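Local coordinates for Serine/threonine-protein phosphatase 2A regulatory subunit B'' subunit alpha (Homo sapiens, PDB 4I5J) that serves as a calcium-binding EF-hand regulatory subunit of protein phosphatase 2A that might modulate the substrate selectivity, activity and localization of the catalytic enzyme, at residues A[197-202]-A[210-215]; A[148-153]-A[193-198]. All coordinates share one frame; numbering follows the deposited sequence.

Both contacts lie on one side of the chain's centre, within the EF-hand domain pair, with centres about 8 Å apart. They share Arg197 and Cys198, on helix 189-199. Along the chain, helix 148-154 comes first, then helix 189-199, the calcium loop and helix 209-226. Interaction 1 joins the two helices of the calcium-loaded EF-hand through the metal and a hydrophobic cluster; interaction 2 sets the last turns of the first of these helices against 148-153. A probable hydrogen bond from Arg149 NH1 to Tyr214 O, 2.6 Å, and packing of Phe215 CE1 on Ile150 CD1, 3.7 Å, connect the two contacts. The calcium site is thus tied to an earlier part of the domain pair.

Interaction 1 (A[197-202]-A[210-215]); sequences RCMDVD and YELEYF. With CA (calcium ion), chain B.
Asp200, Asp202 and Glu211 meet at a calcium ion. Asp200 and Asp202 each give one oxygen, OD1, whereas Glu211 is bidentate, OE1 and OE2 both lying 2.4 Å from the calcium. The Glu211 chain runs extended beyond CG and brings its carboxylate across that of Asp202, the planes 63° apart. Water 2 is a further ligand and donates a hydrogen bond to Asp202 OD2; Asp204 and Val206 complete the site.

The hydrogen bonding adds a second grip on the glutamate. Asp202 N donates to Glu211 OE2 at 3.0 Å, almost straight at 172°, meeting the oxygen nearly along its C-O axis, so OE2 serves metal and backbone together. Water 1 links Asp202 OD2 to Tyr210 OH, while Asp200 OD2 is held by Gly205 N. This is the EF-hand helix-loop-helix: calcium ligands start just after helix 189-199 and end with the bidentate glutamate in helix 209-226, whose position is thereby coupled to the ion.

Away from the metal, apolar groups pack between the two helices. Met199 CG lies over one face of the Phe215 ring, and the bend at chi3 (68°) carries Met199 CE to 3.7 Å from Phe215 CD2 and 3.5 Å from Leu212 CD2. The sulfur makes an oblique Met-aromatic contact, Met199 SD 5.3 Å from the Phe215 ring centroid. Met199 O sits at the ring edge, in plane, 3.5 Å from Phe215 CE2. Val201 CG2 approaches the same ring obliquely, 3.8 Å from Phe215 CZ. Tyr267, Phe270 and Phe271 of helix 263-271 also touch Met199.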
# COMPACT_ATOMS: atom_id res chain seq x y z
N ARG A 197 9.38 -5.11 -1.58
CA ARG A 197 10.43 -4.08 -1.55
C ARG A 197 10.98 -3.90 -0.14
O ARG A 197 12.15 -3.55 0.05
CB ARG A 197 9.84 -2.75 -2.01
CG ARG A 197 9.76 -2.58 -3.49
CD ARG A 197 8.74 -1.52 -3.87
NE ARG A 197 8.81 -1.28 -5.31
CZ ARG A 197 9.28 -0.16 -5.84
NH1 ARG A 197 9.69 0.83 -5.06
NH2 ARG A 197 9.30 -0.04 -7.16
N CYS A 198 10.12 -4.09 0.87
CA CYS A 198 10.61 -3.98 2.25
C CYS A 198 11.51 -5.16 2.61
O CYS A 198 12.53 -4.98 3.27
CB CYS A 198 9.47 -3.89 3.25
SG CYS A 198 8.55 -2.37 3.14
N MET A 199 11.14 -6.36 2.16
CA MET A 199 11.94 -7.55 2.44
C MET A 199 13.20 -7.64 1.60
O MET A 199 14.19 -8.26 2.01
CB MET A 199 11.12 -8.83 2.28
CG MET A 199 10.04 -8.98 3.35
SD MET A 199 9.35 -10.65 3.41
CE MET A 199 10.81 -11.53 4.00
N ASP A 200 13.18 -7.03 0.42
CA ASP A 200 14.36 -7.05 -0.44
C ASP A 200 15.40 -6.07 0.08
O ASP A 200 15.64 -5.03 -0.52
CB ASP A 200 13.99 -6.72 -1.89
CG ASP A 200 15.14 -6.91 -2.85
OD1 ASP A 200 16.18 -7.46 -2.44
OD2 ASP A 200 15.02 -6.52 -4.03
N VAL A 201 16.02 -6.41 1.21
CA VAL A 201 16.94 -5.50 1.88
C VAL A 201 17.98 -4.87 0.96
O VAL A 201 18.14 -3.65 0.95
CB VAL A 201 17.66 -6.19 3.03
CG1 VAL A 201 18.68 -5.24 3.68
CG2 VAL A 201 16.66 -6.71 4.06
N ASP A 202 18.68 -5.68 0.17
CA ASP A 202 19.75 -5.17 -0.69
C ASP A 202 19.23 -4.62 -2.01
O ASP A 202 19.99 -4.11 -2.82
CB ASP A 202 20.84 -6.23 -0.92
CG ASP A 202 20.33 -7.47 -1.64
OD1 ASP A 202 19.23 -7.43 -2.24
OD2 ASP A 202 21.01 -8.52 -1.61
N TYR A 210 19.35 -15.24 3.28
CA TYR A 210 19.87 -14.46 4.40
C TYR A 210 19.02 -13.22 4.66
O TYR A 210 19.03 -12.70 5.77
CB TYR A 210 21.35 -14.12 4.22
CG TYR A 210 21.71 -13.51 2.89
CD1 TYR A 210 21.74 -12.13 2.73
CD2 TYR A 210 22.07 -14.32 1.81
CE1 TYR A 210 22.07 -11.57 1.53
CE2 TYR A 210 22.41 -13.75 0.59
CZ TYR A 210 22.42 -12.38 0.46
OH TYR A 210 22.75 -11.79 -0.73
N GLU A 211 18.29 -12.75 3.65
CA GLU A 211 17.32 -11.68 3.89
C GLU A 211 16.14 -12.27 4.66
O GLU A 211 15.67 -11.69 5.63
CB GLU A 211 16.88 -11.02 2.59
CG GLU A 211 17.97 -10.11 2.02
CD GLU A 211 17.74 -9.70 0.57
OE1 GLU A 211 17.05 -10.42 -0.17
OE2 GLU A 211 18.30 -8.64 0.17
N LEU A 212 15.69 -13.45 4.24
CA LEU A 212 14.69 -14.17 5.01
C LEU A 212 15.09 -14.39 6.49
O LEU A 212 14.28 -14.17 7.41
CB LEU A 212 14.33 -15.50 4.35
CG LEU A 212 13.68 -15.41 2.96
CD1 LEU A 212 13.16 -16.76 2.49
CD2 LEU A 212 12.57 -14.42 2.95
N GLU A 213 16.34 -14.80 6.73
CA GLU A 213 16.75 -15.12 8.09
C GLU A 213 16.76 -13.88 8.97
O GLU A 213 16.39 -13.92 10.14
CB GLU A 213 18.14 -15.77 8.15
CG GLU A 213 18.45 -16.31 9.56
CD GLU A 213 19.90 -16.69 9.74
OE1 GLU A 213 20.71 -16.42 8.82
OE2 GLU A 213 20.23 -17.25 10.80
N TYR A 214 17.19 -12.77 8.37
CA TYR A 214 17.29 -11.52 9.07
C TYR A 214 15.94 -11.14 9.70
O TYR A 214 15.87 -10.80 10.88
CB TYR A 214 17.72 -10.45 8.08
CG TYR A 214 17.60 -9.03 8.60
CD1 TYR A 214 18.53 -8.51 9.48
CD2 TYR A 214 16.56 -8.21 8.17
CE1 TYR A 214 18.44 -7.23 9.93
CE2 TYR A 214 16.45 -6.91 8.63
CZ TYR A 214 17.39 -6.43 9.51
OH TYR A 214 17.30 -5.14 9.97
N PHE A 215 14.86 -11.25 8.92
CA PHE A 215 13.54 -10.97 9.47
C PHE A 215 13.11 -12.05 10.43
O PHE A 215 12.53 -11.76 11.49
CB PHE A 215 12.49 -10.81 8.36
CG PHE A 215 12.77 -9.65 7.48
CD1 PHE A 215 12.52 -8.36 7.92
CD2 PHE A 215 13.29 -9.84 6.21
CE1 PHE A 215 12.81 -7.28 7.11
CE2 PHE A 215 13.57 -8.76 5.40
CZ PHE A 215 13.35 -7.49 5.84
CA CA B . 17.67 -9.15 -2.13
O HOH W 1 23.59 -9.08 -0.64
O HOH W 2 19.60 -10.61 -2.13

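Interaction 2 (A[148-153]-A[193-198]); sequences SRIIER and EYWFRC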
# COMPACT_ATOMS: atom_id res chain seq x y z
N SER A 148 9.96 -4.73 14.26
CA SER A 148 10.78 -3.53 14.16
C SER A 148 11.66 -3.52 12.91
O SER A 148 12.07 -2.45 12.42
CB SER A 148 11.66 -3.37 15.39
OG SER A 148 12.86 -4.10 15.24
N ARG A 149 11.98 -4.71 12.40
CA ARG A 149 12.84 -4.79 11.24
C ARG A 149 12.09 -4.45 9.94
O ARG A 149 12.62 -3.75 9.08
CB ARG A 149 13.55 -6.14 11.16
CG ARG A 149 14.80 -6.18 12.04
CD ARG A 149 15.39 -7.60 12.22
NE ARG A 149 16.54 -7.53 13.12
CZ ARG A 149 17.33 -8.55 13.44
NH1 ARG A 149 17.11 -9.75 12.93
NH2 ARG A 149 18.35 -8.36 14.26
N ILE A 150 10.87 -4.93 9.81
CA ILE A 150 10.06 -4.53 8.66
C ILE A 150 9.73 -3.02 8.73
O ILE A 150 9.79 -2.32 7.73
CB ILE A 150 8.80 -5.42 8.50
CG1 ILE A 150 8.39 -5.50 7.03
CG2 ILE A 150 7.66 -4.98 9.45
CD1 ILE A 150 9.42 -6.26 6.14
N ILE A 151 9.46 -2.50 9.93
CA ILE A 151 9.13 -1.08 10.08
C ILE A 151 10.33 -0.21 9.70
O ILE A 151 10.19 0.78 8.98
CB ILE A 151 8.65 -0.74 11.51
CG1 ILE A 151 7.36 -1.49 11.87
CG2 ILE A 151 8.48 0.77 11.69
CD1 ILE A 151 6.17 -1.16 11.01
N GLU A 152 11.50 -0.61 10.16
CA GLU A 152 12.74 0.05 9.77
C GLU A 152 12.89 0.04 8.25
O GLU A 152 13.32 1.04 7.65
CB GLU A 152 13.94 -0.64 10.45
CG GLU A 152 15.29 -0.02 10.17
CD GLU A 152 16.39 -0.63 11.04
OE1 GLU A 152 16.07 -1.48 11.91
OE2 GLU A 152 17.57 -0.26 10.86
N ARG A 153 12.50 -1.06 7.62
CA ARG A 153 12.54 -1.11 6.15
C ARG A 153 11.54 -0.14 5.51
O ARG A 153 11.84 0.52 4.52
CB ARG A 153 12.31 -2.54 5.67
CG ARG A 153 13.47 -3.51 5.98
CD ARG A 153 14.70 -3.14 5.18
NE ARG A 153 14.40 -3.21 3.75
CZ ARG A 153 14.96 -2.44 2.83
NH1 ARG A 153 15.88 -1.55 3.17
NH2 ARG A 153 14.61 -2.57 1.56
N GLU A 193 3.88 -6.13 -3.73
CA GLU A 193 5.12 -5.50 -4.16
C GLU A 193 5.69 -4.65 -3.03
O GLU A 193 6.91 -4.64 -2.79
CB GLU A 193 4.91 -4.62 -5.39
CG GLU A 193 6.15 -3.85 -5.73
CD GLU A 193 6.18 -3.38 -7.16
OE1 GLU A 193 5.19 -3.67 -7.87
OE2 GLU A 193 7.17 -2.73 -7.55
N TYR A 194 4.79 -3.98 -2.31
CA TYR A 194 5.16 -3.11 -1.19
C TYR A 194 5.95 -3.91 -0.15
O TYR A 194 7.03 -3.49 0.27
CB TYR A 194 3.88 -2.51 -0.59
CG TYR A 194 4.05 -1.51 0.53
CD1 TYR A 194 3.95 -0.15 0.29
CD2 TYR A 194 4.28 -1.93 1.84
CE1 TYR A 194 4.07 0.77 1.32
CE2 TYR A 194 4.40 -1.01 2.88
CZ TYR A 194 4.30 0.34 2.60
OH TYR A 194 4.43 1.28 3.61
N TRP A 195 5.43 -5.07 0.26
CA TRP A 195 6.14 -5.88 1.25
C TRP A 195 7.38 -6.54 0.66
O TRP A 195 8.36 -6.77 1.36
CB TRP A 195 5.23 -6.91 1.90
CG TRP A 195 4.12 -6.23 2.60
CD1 TRP A 195 2.80 -6.27 2.27
CD2 TRP A 195 4.24 -5.33 3.70
NE1 TRP A 195 2.09 -5.46 3.11
CE2 TRP A 195 2.94 -4.87 4.00
CE3 TRP A 195 5.31 -4.86 4.47
CZ2 TRP A 195 2.69 -3.98 5.06
CZ3 TRP A 195 5.07 -3.98 5.50
CH2 TRP A 195 3.76 -3.55 5.79
N PHE A 196 7.34 -6.82 -0.64
CA PHE A 196 8.52 -7.38 -1.30
C PHE A 196 9.66 -6.37 -1.26
O PHE A 196 10.78 -6.73 -0.95
CB PHE A 196 8.22 -7.78 -2.74
CG PHE A 196 9.38 -8.45 -3.42
CD1 PHE A 196 9.48 -9.83 -3.43
CD2 PHE A 196 10.38 -7.69 -4.02
CE1 PHE A 196 10.55 -10.46 -4.04
CE2 PHE A 196 11.47 -8.32 -4.63
CZ PHE A 196 11.56 -9.70 -4.64
N ARG A 197 9.38 -5.11 -1.58
CA ARG A 197 10.43 -4.08 -1.55
C ARG A 197 10.98 -3.90 -0.14
O ARG A 197 12.15 -3.55 0.05
CB ARG A 197 9.84 -2.75 -2.01
CG ARG A 197 9.76 -2.58 -3.49
CD ARG A 197 8.74 -1.52 -3.87
NE ARG A 197 8.81 -1.28 -5.31
CZ ARG A 197 9.28 -0.16 -5.84
NH1 ARG A 197 9.69 0.83 -5.06
NH2 ARG A 197 9.30 -0.04 -7.16
N CYS A 198 10.12 -4.09 0.87
CA CYS A 198 10.61 -3.98 2.25
C CYS A 198 11.51 -5.16 2.61
O CYS A 198 12.53 -4.98 3.27
CB CYS A 198 9.47 -3.89 3.25
SG CYS A 198 8.55 -2.37 3.14
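Arg153 reaches from helix 148-154 to the C-terminal end of helix 189-199 and presents the edge of its guanidinium to two successive carbonyls. Bends at chi2 and chi3 fold the chain round the first of them, setting Arg153 NE 2.6 Å from Cys198 O. This short bond is nearly straight, 169° at the hydrogen, with the acceptor in the guanidinium plane. Arg153 NH2 takes Arg197 O at 3.0 Å on a more bent path, and here the oxygen is tilted somewhat out of the plane. Two N-H groups along one edge thus fix the rotation of the guanidinium, and its positive charge at a helix C-terminus would be expected to suit the helix dipole.

The rest of the contact is apolar. Ile150 has CG1 anti to its backbone N (chi1 -151°), which sends the ethyl arm towards the other helix. At the tip, Ile150 CD1 rests 3.7 Å from Cys198 CB. Nearer the backbone, Ile150 CG1 approaches the six-membered ring of Trp195 obliquely, 4.0 Å from Trp195 CZ3, the two side chains crossing at about a right angle. Trp195 NE1 is bonded to Ser182 O, which anchors the indole to helix 173-184. Phe215 of helix 209-226 also packs on Arg153.

The local helix axes come within 10.0 Å and cross nearly at right angles, at 100°, with Arg153 and Cys198 the closest backbone pair. Through an arginine hydrogen-bonded to two carbonyls in its last turn, the incoming helix of the calcium-bound EF-hand is joined here to helix 148-154, directly before the loop that begins at Asp200.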